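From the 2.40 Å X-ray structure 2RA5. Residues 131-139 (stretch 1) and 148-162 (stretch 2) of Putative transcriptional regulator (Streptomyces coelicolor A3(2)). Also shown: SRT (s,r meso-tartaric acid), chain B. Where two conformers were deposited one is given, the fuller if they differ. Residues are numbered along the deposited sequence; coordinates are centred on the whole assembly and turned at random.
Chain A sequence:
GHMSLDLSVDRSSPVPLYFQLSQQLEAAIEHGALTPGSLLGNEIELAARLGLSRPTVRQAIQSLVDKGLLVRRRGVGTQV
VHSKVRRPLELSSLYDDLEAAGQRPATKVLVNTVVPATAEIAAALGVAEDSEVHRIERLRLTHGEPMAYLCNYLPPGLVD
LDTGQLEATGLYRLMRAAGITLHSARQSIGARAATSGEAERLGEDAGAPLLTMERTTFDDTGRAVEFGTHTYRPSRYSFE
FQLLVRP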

# COMPACT_ATOMS: atom_id res chain seq x y z
N SER A 131 -21.90 18.19 -11.40
CA SER A 131 -23.10 17.53 -10.86
C SER A 131 -22.88 17.41 -9.35
O SER A 131 -21.74 17.51 -8.86
CB SER A 131 -23.36 16.18 -11.54
OG SER A 131 -22.38 15.20 -11.21
N GLU A 132 -23.94 17.21 -8.59
CA GLU A 132 -23.81 17.29 -7.15
C GLU A 132 -23.45 15.94 -6.55
O GLU A 132 -24.00 14.91 -6.94
CB GLU A 132 -25.08 17.85 -6.54
CG GLU A 132 -24.87 19.01 -5.54
CD GLU A 132 -26.19 19.57 -4.96
OE1 GLU A 132 -27.13 18.77 -4.69
OE2 GLU A 132 -26.32 20.81 -4.80
N VAL A 133 -22.50 15.94 -5.63
CA VAL A 133 -22.11 14.73 -4.93
C VAL A 133 -22.03 15.05 -3.45
O VAL A 133 -21.99 16.21 -3.05
CB VAL A 133 -20.78 14.16 -5.47
CG1 VAL A 133 -20.93 13.75 -6.95
CG2 VAL A 133 -19.68 15.18 -5.31
N HIS A 134 -22.04 14.01 -2.63
CA HIS A 134 -21.90 14.18 -1.21
C HIS A 134 -20.43 14.20 -0.85
O HIS A 134 -19.68 13.34 -1.28
CB HIS A 134 -22.58 13.02 -0.47
CG HIS A 134 -24.08 12.99 -0.64
ND1 HIS A 134 -24.92 13.73 0.17
CD2 HIS A 134 -24.85 12.32 -1.51
CE1 HIS A 134 -26.17 13.50 -0.21
NE2 HIS A 134 -26.17 12.66 -1.21
N ARG A 135 -20.01 15.19 -0.07
CA ARG A 135 -18.66 15.17 0.50
C ARG A 135 -18.64 14.96 2.02
O ARG A 135 -19.13 15.78 2.80
CB ARG A 135 -17.85 16.42 0.12
CG ARG A 135 -16.41 16.38 0.66
CD ARG A 135 -15.53 17.48 0.13
NE ARG A 135 -15.18 18.44 1.16
CZ ARG A 135 -15.52 19.72 1.15
NH1 ARG A 135 -15.16 20.52 2.14
NH2 ARG A 135 -16.22 20.21 0.13
N ILE A 136 -18.04 13.85 2.43
CA ILE A 136 -17.82 13.56 3.84
C ILE A 136 -16.34 13.64 4.20
O ILE A 136 -15.46 13.23 3.44
CB ILE A 136 -18.38 12.17 4.23
CG1 ILE A 136 -19.89 12.13 3.99
CG2 ILE A 136 -18.10 11.87 5.68
CD1 ILE A 136 -20.48 10.76 4.11
N GLU A 137 -16.06 14.20 5.37
CA GLU A 137 -14.71 14.19 5.91
C GLU A 137 -14.69 13.65 7.35
O GLU A 137 -15.47 14.09 8.19
CB GLU A 137 -14.10 15.58 5.80
CG GLU A 137 -13.96 16.05 4.37
CD GLU A 137 -13.20 17.35 4.24
OE1 GLU A 137 -13.40 18.06 3.23
OE2 GLU A 137 -12.40 17.67 5.14
N ARG A 138 -13.83 12.67 7.60
CA ARG A 138 -13.69 12.08 8.94
C ARG A 138 -12.24 12.09 9.41
O ARG A 138 -11.31 11.87 8.64
CB ARG A 138 -14.16 10.63 9.01
CG ARG A 138 -15.61 10.37 8.72
CD ARG A 138 -15.69 9.45 7.51
NE ARG A 138 -15.90 8.04 7.83
CZ ARG A 138 -15.63 7.05 7.00
NH1 ARG A 138 -15.84 5.79 7.36
NH2 ARG A 138 -15.13 7.31 5.80
N LEU A 139 -12.06 12.33 10.71
CA LEU A 139 -10.78 12.07 11.36
C LEU A 139 -10.92 10.75 12.15
O LEU A 139 -11.90 10.54 12.86
CB LEU A 139 -10.41 13.23 12.28
CG LEU A 139 -9.04 13.25 12.95
CD1 LEU A 139 -7.92 13.49 11.94
CD2 LEU A 139 -9.01 14.32 14.03
O1 SRT B . -14.07 4.58 4.26
O11 SRT B . -12.14 3.67 4.85
C1 SRT B . -13.37 3.90 5.05
C2 SRT B . -14.01 3.36 6.32
O2 SRT B . -15.41 3.66 6.32
C3 SRT B . -13.74 1.86 6.52
O3 SRT B . -13.88 1.45 7.89
C4 SRT B . -14.68 1.02 5.70
O4 SRT B . -15.76 0.60 6.21
O41 SRT B . -14.29 0.79 4.54
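Stretch 2 (148-162) AYLCNYLPPGLVDLD

How does stretch 2 run along stretch 1? Residues 148-154 form a strand antiparallel to strand 132-139, at a signed crossing angle of 155° and a closest axial approach of 4.6 Å. Three bridges carry paired hydrogen bonds: His-134 with Leu-154, Ile-136 with Asn-152, and Arg-138 with Leu-150. In the central one, Ile-136 N to Asn-152 O and Asn-152 N to Ile-136 O are both 2.8 Å. After Leu-154 the chain leaves the strand through Pro-155 and Pro-156, and Gly-157 turns it with phi/psi of 64/51, a positive phi that glycine tolerates easily.

What holds the face bearing Arg-135, Glu-137, Tyr-149 and Tyr-153? Glu-137, m at chi1 and t at chi2, extends its carboxylate so that OE2 accepts a very short 2.5 Å hydrogen bond from Tyr-149 OH; the t rotamer of Tyr-149 brings the hydroxyl there. OE1 instead meets Arg-135 NE at 2.8 Å in a salt bridge. Arg-135 is t, t, and its CD lies 3.4 Å from Tyr-153 CE2.

Why does His-134 stand where it does on the other face? With chi1 m and chi2 -85°, its ring receives Leu-161 CD1 over one face, 3.6 Å from CE1, a CH-pi contact. Leu-161, m and p, also places CD2 3.4 Å from Ile-136 CD1, so the loop folds back over the strand. At the ring edge, a water lies 2.8 Å from both His-134 NE2 and Gly-157 N, accepting from the latter and bridging the two.

Where does Arg-138 reach? Its chi2 of 119° and chi3 of 99° lie between wells, bending the chain so that Leu-150 CD1 sits over one guanidinium face, 3.8 Å from Arg-138 NH2. The bend leaves NH1 donating a very short 2.4 Å hydrogen bond to O2 of the tartaric acid.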

# COMPACT_ATOMS: atom_id res chain seq x y z
N ALA A 148 -5.64 9.06 10.81
CA ALA A 148 -5.94 9.19 9.39
C ALA A 148 -6.98 10.27 9.15
O ALA A 148 -7.84 10.53 10.00
CB ALA A 148 -6.42 7.87 8.84
N TYR A 149 -6.87 10.91 7.98
CA TYR A 149 -7.87 11.86 7.49
C TYR A 149 -8.61 11.33 6.25
O TYR A 149 -8.00 11.13 5.19
CB TYR A 149 -7.22 13.22 7.18
CG TYR A 149 -8.24 14.31 7.18
CD1 TYR A 149 -8.93 14.62 8.34
CD2 TYR A 149 -8.55 15.00 6.02
CE1 TYR A 149 -9.88 15.60 8.36
CE2 TYR A 149 -9.51 15.99 6.03
CZ TYR A 149 -10.17 16.29 7.20
OH TYR A 149 -11.14 17.27 7.26
N LEU A 150 -9.91 11.08 6.38
CA LEU A 150 -10.69 10.41 5.35
C LEU A 150 -11.70 11.31 4.64
O LEU A 150 -12.72 11.67 5.23
CB LEU A 150 -11.45 9.22 5.96
CG LEU A 150 -10.71 8.23 6.87
CD1 LEU A 150 -11.61 7.05 7.22
CD2 LEU A 150 -9.41 7.76 6.23
N CYS A 151 -11.44 11.66 3.37
CA CYS A 151 -12.43 12.37 2.54
C CYS A 151 -13.14 11.42 1.59
O CYS A 151 -12.50 10.74 0.79
CB CYS A 151 -11.79 13.50 1.71
SG CYS A 151 -10.66 14.59 2.60
N ASN A 152 -14.47 11.37 1.66
CA ASN A 152 -15.24 10.55 0.72
C ASN A 152 -16.31 11.29 -0.09
O ASN A 152 -16.90 12.27 0.36
CB ASN A 152 -15.83 9.30 1.40
CG ASN A 152 -14.77 8.43 2.06
OD1 ASN A 152 -14.28 7.46 1.48
ND2 ASN A 152 -14.38 8.80 3.25
N TYR A 153 -16.54 10.81 -1.31
CA TYR A 153 -17.55 11.38 -2.18
C TYR A 153 -18.50 10.31 -2.62
O TYR A 153 -18.08 9.26 -3.08
CB TYR A 153 -16.89 12.01 -3.39
CG TYR A 153 -15.92 13.11 -3.02
CD1 TYR A 153 -14.58 12.82 -2.76
CD2 TYR A 153 -16.34 14.43 -2.92
CE1 TYR A 153 -13.69 13.81 -2.43
CE2 TYR A 153 -15.45 15.43 -2.58
CZ TYR A 153 -14.13 15.12 -2.33
OH TYR A 153 -13.23 16.11 -1.99
N LEU A 154 -19.79 10.57 -2.46
CA LEU A 154 -20.80 9.64 -2.93
C LEU A 154 -21.71 10.31 -3.96
O LEU A 154 -21.99 11.51 -3.88
CB LEU A 154 -21.66 9.09 -1.79
CG LEU A 154 -21.16 8.68 -0.40
CD1 LEU A 154 -21.76 7.31 -0.06
CD2 LEU A 154 -19.67 8.64 -0.35
N PRO A 155 -22.15 9.53 -4.95
CA PRO A 155 -23.14 10.04 -5.90
C PRO A 155 -24.49 10.21 -5.22
O PRO A 155 -24.74 9.61 -4.17
CB PRO A 155 -23.19 8.95 -6.98
CG PRO A 155 -22.74 7.71 -6.31
CD PRO A 155 -21.82 8.11 -5.18
N PRO A 156 -25.37 11.04 -5.80
CA PRO A 156 -26.67 11.35 -5.20
C PRO A 156 -27.58 10.14 -4.99
O PRO A 156 -27.58 9.21 -5.80
CB PRO A 156 -27.32 12.29 -6.23
CG PRO A 156 -26.20 12.78 -7.12
CD PRO A 156 -25.16 11.72 -7.10
N GLY A 157 -28.37 10.17 -3.92
CA GLY A 157 -29.45 9.23 -3.73
C GLY A 157 -29.02 7.79 -3.58
O GLY A 157 -29.53 6.89 -4.26
N LEU A 158 -28.07 7.56 -2.69
CA LEU A 158 -27.57 6.24 -2.42
C LEU A 158 -27.89 5.91 -0.97
O LEU A 158 -28.51 4.88 -0.67
CB LEU A 158 -26.05 6.20 -2.62
CG LEU A 158 -25.48 5.86 -4.00
CD1 LEU A 158 -23.99 5.57 -3.89
CD2 LEU A 158 -26.21 4.68 -4.60
N VAL A 159 -27.49 6.81 -0.08
CA VAL A 159 -27.58 6.58 1.35
C VAL A 159 -27.97 7.86 2.09
O VAL A 159 -27.83 8.97 1.57
CB VAL A 159 -26.22 6.09 1.91
CG1 VAL A 159 -26.32 5.74 3.38
CG2 VAL A 159 -25.72 4.90 1.11
N ASP A 160 -28.48 7.68 3.31
CA ASP A 160 -28.69 8.78 4.24
C ASP A 160 -27.42 8.91 5.05
O ASP A 160 -27.01 7.98 5.76
CB ASP A 160 -29.88 8.50 5.16
CG ASP A 160 -31.11 8.03 4.40
OD1 ASP A 160 -31.12 6.87 3.93
OD2 ASP A 160 -32.07 8.82 4.29
N LEU A 161 -26.77 10.06 4.95
CA LEU A 161 -25.40 10.19 5.42
C LEU A 161 -25.30 10.83 6.80
O LEU A 161 -24.22 11.29 7.19
CB LEU A 161 -24.57 10.98 4.40
CG LEU A 161 -24.55 10.42 2.96
CD1 LEU A 161 -25.77 10.86 2.15
CD2 LEU A 161 -23.28 10.81 2.24
N ASP A 162 -26.40 10.82 7.55
CA ASP A 162 -26.45 11.40 8.90
C ASP A 162 -25.11 11.38 9.63
O ASP A 162 -24.56 10.31 9.90
CB ASP A 162 -27.52 10.70 9.74
CG ASP A 162 -27.42 11.04 11.23
OD1 ASP A 162 -27.38 10.10 12.04
OD2 ASP A 162 -27.39 12.24 11.58
O HOH W 1 -28.74 11.61 -1.55